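Local coordinates for protein UDP-N-acetylglucosamine 2-epimerase (Methanocaldococcus jannaschii, PDB 4NES) that probably catalyses the reversible epimerisation at C-2 that converts UDP-N-acetylglucosamine to UDP-N-acetylmannosamine, the activated donor of ManNAc residues, at residues Y201-L206 and L272-L277; T170-T175 and A295-V300; M1-I6 and V89-G94. All blocks are in the same frame, centred on the assembly; numbering follows the deposited sequence.

In the fold
All three interactions lie mainly in the buried interior of a two-sheet GT-B chain, but they join different elements. Interaction 3 pairs strands 3-7 and 89-93 at the middle of the seven-stranded sheet and relies on backbone hydrogen bonds. Interaction 1 packs helix 271-280 against strand 201-205 of the six-stranded sheet, through apolar side chains and one tyrosine bond, and presents an aromatic face to UDP. Interaction 2, partly exposed on its 295-300 side, sets two helices together by methyl contacts near the same nucleotide. Interactions 1 and 2 touch, L275 CD2 lying 3.8 Å from T175 CG2, whereas interactions 1 and 3 are about 30 Å apart between centres.

Interaction 1 of 3, residues Y201-L206 and L272-L277. With UDP (uridine-5'-diphosphate), chain C.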
# COMPACT_ATOMS: atom_id res chain seq x y z
N TYR A 201 -33.82 -12.22 -22.92
CA TYR A 201 -33.67 -11.59 -21.61
C TYR A 201 -32.41 -10.75 -21.53
O TYR A 201 -31.49 -10.92 -22.33
CB TYR A 201 -33.66 -12.63 -20.49
CG TYR A 201 -32.50 -13.59 -20.56
CD1 TYR A 201 -32.59 -14.78 -21.27
CD2 TYR A 201 -31.30 -13.32 -19.90
CE1 TYR A 201 -31.53 -15.67 -21.34
CE2 TYR A 201 -30.22 -14.20 -19.97
CZ TYR A 201 -30.35 -15.38 -20.69
OH TYR A 201 -29.31 -16.28 -20.78
N PHE A 202 -32.39 -9.81 -20.59
CA PHE A 202 -31.16 -9.10 -20.24
C PHE A 202 -30.67 -9.70 -18.93
O PHE A 202 -31.48 -10.01 -18.05
CB PHE A 202 -31.40 -7.61 -20.04
CG PHE A 202 -31.84 -6.86 -21.28
CD1 PHE A 202 -31.80 -7.45 -22.53
CD2 PHE A 202 -32.27 -5.54 -21.17
CE1 PHE A 202 -32.21 -6.74 -23.66
CE2 PHE A 202 -32.67 -4.83 -22.29
CZ PHE A 202 -32.64 -5.43 -23.53
N LEU A 203 -29.36 -9.86 -18.80
CA LEU A 203 -28.77 -10.36 -17.57
C LEU A 203 -28.16 -9.21 -16.77
O LEU A 203 -27.40 -8.40 -17.32
CB LEU A 203 -27.68 -11.38 -17.91
CG LEU A 203 -26.97 -12.08 -16.75
CD1 LEU A 203 -27.91 -12.96 -15.93
CD2 LEU A 203 -25.80 -12.89 -17.27
N LEU A 204 -28.48 -9.13 -15.48
CA LEU A 204 -28.01 -8.05 -14.63
C LEU A 204 -27.23 -8.55 -13.42
O LEU A 204 -27.68 -9.47 -12.74
CB LEU A 204 -29.21 -7.22 -14.16
CG LEU A 204 -28.98 -6.13 -13.11
CD1 LEU A 204 -28.15 -4.98 -13.66
CD2 LEU A 204 -30.33 -5.62 -12.59
N THR A 205 -26.08 -7.94 -13.15
CA THR A 205 -25.43 -8.06 -11.84
C THR A 205 -25.00 -6.67 -11.39
O THR A 205 -24.66 -5.84 -12.22
CB THR A 205 -24.20 -9.02 -11.81
OG1 THR A 205 -23.06 -8.40 -12.43
CG2 THR A 205 -24.51 -10.38 -12.46
N LEU A 206 -25.03 -6.43 -10.09
CA LEU A 206 -24.69 -5.12 -9.55
C LEU A 206 -24.18 -5.28 -8.14
O LEU A 206 -24.91 -5.77 -7.28
CB LEU A 206 -25.94 -4.22 -9.53
CG LEU A 206 -25.69 -2.74 -9.24
CD1 LEU A 206 -25.20 -2.05 -10.51
CD2 LEU A 206 -26.94 -2.05 -8.71
N LEU A 272 -20.49 -22.43 -14.09
CA LEU A 272 -21.02 -23.09 -15.27
C LEU A 272 -22.41 -22.56 -15.61
O LEU A 272 -22.74 -22.25 -16.77
CB LEU A 272 -21.07 -24.61 -15.08
CG LEU A 272 -19.73 -25.26 -14.78
CD1 LEU A 272 -19.94 -26.75 -14.53
CD2 LEU A 272 -18.75 -25.04 -15.92
N GLU A 273 -23.24 -22.45 -14.57
CA GLU A 273 -24.57 -21.90 -14.71
C GLU A 273 -24.52 -20.45 -15.20
O GLU A 273 -25.28 -20.06 -16.09
CB GLU A 273 -25.30 -22.01 -13.37
CG GLU A 273 -25.67 -23.45 -12.97
CD GLU A 273 -24.51 -24.23 -12.37
OE1 GLU A 273 -23.48 -23.63 -12.00
OE2 GLU A 273 -24.64 -25.47 -12.27
N PHE A 274 -23.63 -19.66 -14.62
CA PHE A 274 -23.57 -18.25 -14.99
C PHE A 274 -23.07 -18.05 -16.42
O PHE A 274 -23.57 -17.17 -17.13
CB PHE A 274 -22.75 -17.43 -13.99
CG PHE A 274 -23.04 -15.97 -14.07
CD1 PHE A 274 -24.25 -15.48 -13.61
CD2 PHE A 274 -22.13 -15.09 -14.66
CE1 PHE A 274 -24.55 -14.13 -13.70
CE2 PHE A 274 -22.43 -13.74 -14.74
CZ PHE A 274 -23.64 -13.27 -14.27
N LEU A 275 -22.10 -18.85 -16.85
CA LEU A 275 -21.63 -18.77 -18.23
C LEU A 275 -22.76 -19.02 -19.20
O LEU A 275 -22.86 -18.36 -20.23
CB LEU A 275 -20.52 -19.80 -18.48
CG LEU A 275 -19.15 -19.45 -17.93
CD1 LEU A 275 -18.24 -20.66 -18.11
CD2 LEU A 275 -18.56 -18.24 -18.63
N MSE A 276 -23.64 -19.97 -18.88
CA MSE A 276 -24.80 -20.21 -19.72
C MSE A 276 -25.75 -19.01 -19.75
O MSE A 276 -26.27 -18.65 -20.81
CB MSE A 276 -25.53 -21.47 -19.25
CG MSE A 276 -24.81 -22.76 -19.60
SE MSE A 276 -24.57 -22.99 -21.52
CE MSE A 276 -26.45 -23.02 -22.04
N LEU A 277 -25.97 -18.39 -18.60
CA LEU A 277 -26.79 -17.19 -18.58
C LEU A 277 -26.16 -16.07 -19.41
O LEU A 277 -26.85 -15.37 -20.14
CB LEU A 277 -27.04 -16.73 -17.15
CG LEU A 277 -27.96 -17.63 -16.32
CD1 LEU A 277 -27.92 -17.17 -14.88
CD2 LEU A 277 -29.39 -17.60 -16.86
N1 UDP C . -20.24 -15.12 -11.52
C2 UDP C . -20.73 -16.35 -11.22
N3 UDP C . -22.00 -16.47 -10.76
C4 UDP C . -22.81 -15.40 -10.59
C5 UDP C . -22.33 -14.12 -10.89
C6 UDP C . -21.02 -14.02 -11.35
O2 UDP C . -20.03 -17.35 -11.36
O4 UDP C . -24.10 -15.59 -10.11
C1' UDP C . -18.85 -14.92 -11.97
C2' UDP C . -18.64 -14.31 -13.25
O2' UDP C . -18.81 -15.25 -14.29
C3' UDP C . -17.28 -13.76 -13.14
C4' UDP C . -17.13 -13.48 -11.72
O4' UDP C . -18.27 -13.99 -11.07
O3' UDP C . -16.27 -14.64 -13.54
C5' UDP C . -17.06 -12.03 -11.40
O5' UDP C . -17.04 -11.79 -10.01
PA UDP C . -17.69 -10.50 -9.35
O1A UDP C . -18.31 -10.91 -8.03
O2A UDP C . -18.70 -9.91 -10.31
O3A UDP C . -16.53 -9.49 -9.01
PB UDP C . -15.63 -8.53 -9.86
O1B UDP C . -15.22 -9.20 -11.16
O2B UDP C . -16.37 -7.24 -10.09
O3B UDP C . -14.45 -8.31 -8.94
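The uracil-binding wall of the C-terminal Rossmann-like half of this GT-B fold is backed by strand 201-205, from which Y201, L203 and T205 reach F274 and L277 on helix 271-280. F274 is part of the UDP pocket. Its CG stands anti to the backbone N (chi1 -161°), and its ring carries the base over one face and runs with its CZ end to the tips of two strand side chains. UDP C5 lies over the ring centre, 3.4 Å above its plane, and F274 CD1 comes within 3.3 Å of UDP C4. The opposite ortho carbon, F274 CD2, touches the ribose hydroxyl UDP O2' at 3.3 Å. At the far end of the ring, F274 CZ meets T205 CG2 tip to tip at 3.5 Å and L203 CD2 obliquely at 3.7 Å. The hydroxyl of T205 is occupied elsewhere, hydrogen-bonded to that of T286. L203 CD2 also packs on L277 CB (4.0 Å), the two side chains crossing at about a right angle. Y201 OH donates a 2.7 Å hydrogen bond to L277 O, about one turn after F274 on the helix; this oxygen lies close to the plane of the tyrosine ring. The bond approaches the carbonyl at a C=O...donor angle of 118°, 15° from the carbonyl plane. It links strand and helix. The base thus meets a flat hydrocarbon surface that would contribute mainly dispersion and shape, while polar groups such as V269 O, S239 and S288 supply directional bonds to the nucleotide; L203 and T205 probably limit tilting of the phenyl ring.

Interaction 2 of 3, residues T170-T175 and A295-V300; sequences TIVDAT and ACILKV
The terminal methyl of I297 on helix 289-298 nestles between two residues of helix 170-183, I297 CD1 lying 3.8 Å from I171 CG2 and also 3.8 Å from V172 CG2. One turn further along, T175 CG2 continues the apolar seam, reaching L298 CD2 at 3.9 Å and I297 CG2 at 4.1 Å. OG1 of T175 lies anti to the carbonyl carbon (chi1 -50°) and turns back to its own helix, which leaves CG2 anti to the backbone N and facing the other helix. T175 OG1 donates to I171 O at 2.7 Å, from the face of that carbonyl opposite to the one used by T175 N. The same hydroxyl is hydrogen-bonded to Y271, at the start of helix 271-280, which carries L275 against T175 as well. An alanine here would probably leave Y271 without this hydroxyl partner and open a gap against L298 and I297. Farther out, I171 also packs on I14 of helix 10-23. The contact lies between the two domains of the GT-B fold, joining a helix that follows the last strand of the seven-stranded sheet to one from the six-stranded domain, with bound UDP close to I171. No hydrogen bond spans the two segments; their fit rests on methyl packing, with the bonds of the threonine hydroxyl probably holding the torsion that places CG2 against I297 and L298.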
# COMPACT_ATOMS: atom_id res chain seq x y z
N THR A 170 -6.33 -14.36 -17.62
CA THR A 170 -6.73 -15.76 -17.36
C THR A 170 -8.24 -16.01 -17.46
O THR A 170 -8.67 -17.17 -17.56
CB THR A 170 -6.26 -16.24 -15.97
OG1 THR A 170 -6.86 -15.43 -14.96
CG2 THR A 170 -4.74 -16.19 -15.83
N ILE A 171 -9.05 -14.96 -17.44
CA ILE A 171 -10.48 -15.15 -17.61
C ILE A 171 -10.79 -15.73 -18.99
O ILE A 171 -11.78 -16.46 -19.15
CB ILE A 171 -11.29 -13.86 -17.36
CG1 ILE A 171 -12.75 -14.19 -17.12
CG2 ILE A 171 -11.11 -12.86 -18.50
CD1 ILE A 171 -12.98 -15.03 -15.89
N VAL A 172 -9.95 -15.46 -19.99
CA VAL A 172 -10.13 -16.11 -21.29
C VAL A 172 -9.95 -17.62 -21.15
O VAL A 172 -10.80 -18.38 -21.63
CB VAL A 172 -9.17 -15.57 -22.37
CG1 VAL A 172 -9.44 -16.25 -23.72
CG2 VAL A 172 -9.32 -14.07 -22.51
N ASP A 173 -8.87 -18.05 -20.51
CA ASP A 173 -8.66 -19.47 -20.24
C ASP A 173 -9.88 -20.07 -19.56
O ASP A 173 -10.37 -21.13 -19.95
CB ASP A 173 -7.51 -19.73 -19.25
CG ASP A 173 -6.20 -19.02 -19.59
OD1 ASP A 173 -6.18 -17.95 -20.21
OD2 ASP A 173 -5.16 -19.55 -19.13
N ALA A 174 -10.36 -19.41 -18.51
CA ALA A 174 -11.46 -19.95 -17.71
C ALA A 174 -12.74 -20.07 -18.52
O ALA A 174 -13.44 -21.10 -18.48
CB ALA A 174 -11.69 -19.09 -16.48
N THR A 175 -13.05 -19.03 -19.29
CA THR A 175 -14.27 -19.02 -20.08
C THR A 175 -14.14 -20.08 -21.17
O THR A 175 -15.12 -20.77 -21.50
CB THR A 175 -14.55 -17.61 -20.66
OG1 THR A 175 -14.46 -16.63 -19.61
CG2 THR A 175 -15.94 -17.54 -21.26
N ALA A 295 -18.51 -10.84 -21.11
CA ALA A 295 -19.44 -10.36 -22.12
C ALA A 295 -18.68 -10.14 -23.43
O ALA A 295 -19.13 -10.54 -24.51
CB ALA A 295 -20.12 -9.08 -21.66
N CYS A 296 -17.50 -9.54 -23.33
CA CYS A 296 -16.70 -9.26 -24.50
C CYS A 296 -16.26 -10.56 -25.18
O CYS A 296 -16.38 -10.73 -26.41
CB CYS A 296 -15.50 -8.40 -24.11
SG CYS A 296 -14.43 -7.91 -25.47
N ILE A 297 -15.78 -11.49 -24.38
CA ILE A 297 -15.29 -12.77 -24.88
C ILE A 297 -16.40 -13.58 -25.55
O ILE A 297 -16.19 -14.19 -26.61
CB ILE A 297 -14.68 -13.57 -23.71
CG1 ILE A 297 -13.40 -12.87 -23.21
CG2 ILE A 297 -14.40 -15.02 -24.13
CD1 ILE A 297 -12.98 -13.28 -21.80
N LEU A 298 -17.59 -13.56 -24.95
CA LEU A 298 -18.73 -14.32 -25.44
C LEU A 298 -19.49 -13.63 -26.56
O LEU A 298 -20.47 -14.19 -27.09
CB LEU A 298 -19.69 -14.62 -24.29
CG LEU A 298 -19.11 -15.51 -23.20
CD1 LEU A 298 -20.04 -15.56 -21.99
CD2 LEU A 298 -18.85 -16.91 -23.75
N LYS A 299 -19.05 -12.42 -26.94
CA LYS A 299 -19.67 -11.63 -28.00
C LYS A 299 -21.11 -11.25 -27.68
O LYS A 299 -22.00 -11.31 -28.54
CB LYS A 299 -19.62 -12.35 -29.36
CG LYS A 299 -18.26 -12.87 -29.74
CD LYS A 299 -17.24 -11.78 -29.91
CE LYS A 299 -15.89 -12.39 -30.29
NZ LYS A 299 -14.79 -11.40 -30.33
N VAL A 300 -21.35 -10.89 -26.43
CA VAL A 300 -22.66 -10.43 -26.00
C VAL A 300 -22.49 -8.98 -25.60
O VAL A 300 -21.64 -8.66 -24.79
CB VAL A 300 -23.16 -11.26 -24.79
CG1 VAL A 300 -24.51 -10.77 -24.31
CG2 VAL A 300 -23.24 -12.75 -25.16

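Interaction 3 of 3, residues M1-I6 and V89-G94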
# COMPACT_ATOMS: atom_id res chain seq x y z
N MSE A 1 11.16 -22.70 -4.98
CA MSE A 1 11.11 -23.74 -3.96
C MSE A 1 9.70 -24.10 -3.59
O MSE A 1 9.34 -25.28 -3.46
CB MSE A 1 11.81 -23.25 -2.70
CG MSE A 1 13.28 -23.18 -2.86
SE MSE A 1 14.01 -24.96 -2.99
CE MSE A 1 14.43 -25.04 -1.12
N LYS A 2 8.90 -23.06 -3.39
CA LYS A 2 7.59 -23.21 -2.80
C LYS A 2 6.76 -21.98 -3.15
O LYS A 2 7.22 -20.84 -3.02
CB LYS A 2 7.74 -23.33 -1.29
CG LYS A 2 6.47 -23.63 -0.53
CD LYS A 2 6.85 -23.91 0.92
CE LYS A 2 5.65 -24.26 1.78
NZ LYS A 2 6.11 -24.67 3.14
N LEU A 3 5.52 -22.22 -3.56
CA LEU A 3 4.63 -21.17 -4.01
C LEU A 3 3.37 -21.19 -3.16
O LEU A 3 2.80 -22.26 -2.92
CB LEU A 3 4.28 -21.42 -5.48
CG LEU A 3 3.38 -20.43 -6.22
CD1 LEU A 3 3.75 -20.42 -7.70
CD2 LEU A 3 1.92 -20.78 -6.07
N SER A 4 2.93 -20.02 -2.71
CA SER A 4 1.65 -19.91 -2.02
C SER A 4 0.70 -19.05 -2.85
O SER A 4 1.05 -17.93 -3.24
CB SER A 4 1.81 -19.27 -0.64
OG SER A 4 2.61 -20.07 0.21
N ILE A 5 -0.49 -19.56 -3.11
CA ILE A 5 -1.56 -18.76 -3.70
C ILE A 5 -2.43 -18.26 -2.57
O ILE A 5 -2.88 -19.04 -1.74
CB ILE A 5 -2.43 -19.59 -4.63
CG1 ILE A 5 -1.62 -20.10 -5.82
CG2 ILE A 5 -3.61 -18.76 -5.13
CD1 ILE A 5 -2.37 -21.10 -6.70
N ILE A 6 -2.65 -16.94 -2.51
CA ILE A 6 -3.53 -16.37 -1.51
C ILE A 6 -4.76 -15.81 -2.22
O ILE A 6 -4.64 -15.00 -3.13
CB ILE A 6 -2.83 -15.24 -0.74
CG1 ILE A 6 -1.55 -15.77 -0.11
CG2 ILE A 6 -3.77 -14.63 0.31
CD1 ILE A 6 -0.77 -14.75 0.68
N VAL A 89 7.62 -17.48 -3.39
CA VAL A 89 6.74 -16.63 -4.19
C VAL A 89 5.31 -16.71 -3.66
O VAL A 89 4.83 -17.79 -3.29
CB VAL A 89 6.73 -17.05 -5.69
CG1 VAL A 89 5.83 -16.12 -6.49
CG2 VAL A 89 8.13 -17.06 -6.27
N VAL A 90 4.64 -15.56 -3.60
CA VAL A 90 3.22 -15.47 -3.29
C VAL A 90 2.49 -14.96 -4.53
O VAL A 90 2.89 -13.96 -5.14
CB VAL A 90 2.99 -14.54 -2.08
CG1 VAL A 90 1.56 -14.00 -2.03
CG2 VAL A 90 3.34 -15.26 -0.79
N VAL A 91 1.41 -15.65 -4.90
CA VAL A 91 0.60 -15.25 -6.04
C VAL A 91 -0.73 -14.69 -5.54
O VAL A 91 -1.41 -15.33 -4.74
CB VAL A 91 0.33 -16.45 -6.98
CG1 VAL A 91 -0.66 -16.07 -8.06
CG2 VAL A 91 1.62 -16.92 -7.63
N VAL A 92 -1.08 -13.49 -6.01
CA VAL A 92 -2.38 -12.89 -5.72
C VAL A 92 -2.99 -12.40 -7.02
O VAL A 92 -2.28 -11.98 -7.93
CB VAL A 92 -2.28 -11.74 -4.71
CG1 VAL A 92 -1.98 -12.29 -3.31
CG2 VAL A 92 -1.25 -10.71 -5.15
N GLN A 93 -4.32 -12.45 -7.09
CA GLN A 93 -5.03 -12.11 -8.32
C GLN A 93 -6.00 -10.99 -8.11
O GLN A 93 -6.92 -11.11 -7.31
CB GLN A 93 -5.82 -13.33 -8.85
CG GLN A 93 -6.45 -13.15 -10.25
CD GLN A 93 -7.69 -12.26 -10.27
OE1 GLN A 93 -8.61 -12.44 -9.48
NE2 GLN A 93 -7.70 -11.30 -11.17
N GLY A 94 -5.81 -9.90 -8.84
CA GLY A 94 -6.82 -8.86 -8.90
C GLY A 94 -6.67 -7.72 -7.90
O GLY A 94 -5.60 -7.13 -7.74
O HOH W 1 -5.85 -13.63 -5.14
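I6 of strand 3-7 lies against V90 and V92 of strand 89-93, a parallel neighbour at the middle of the seven-stranded Rossmann-like sheet. Going outward, I6 CB meets V92 CG1 at 4.0 Å. I6 CG1, set anti to the carbonyl carbon (chi1 -57°), comes to 4.1 Å from V90 CG1, and I6 CD1 closes on that same methyl at 3.7 Å. Helix 97-108 covers this face, with T98 on I6, V99 on V92 and A106 on V90. On the other face L3 and I5 pack against V91, and helix 10-23 touches I5. The backbones are stitched by bonds from S4 N to V89 O (3.0 Å), from V91 N to S4 O (2.8 Å) and from I6 N to V91 O (3.0 Å), with a weak one from V89 N to K2 O. Where the strands diverge, a water donates to I6 O at 2.7 Å and accepts from Q93 N. Three near-straight hydrogen bonds thus satisfy central peptide groups that face across the pair, L3 and I5 bond on their other side to strand 30-34, and branched aliphatic chains over both faces probably help keep solvent from the central bonds.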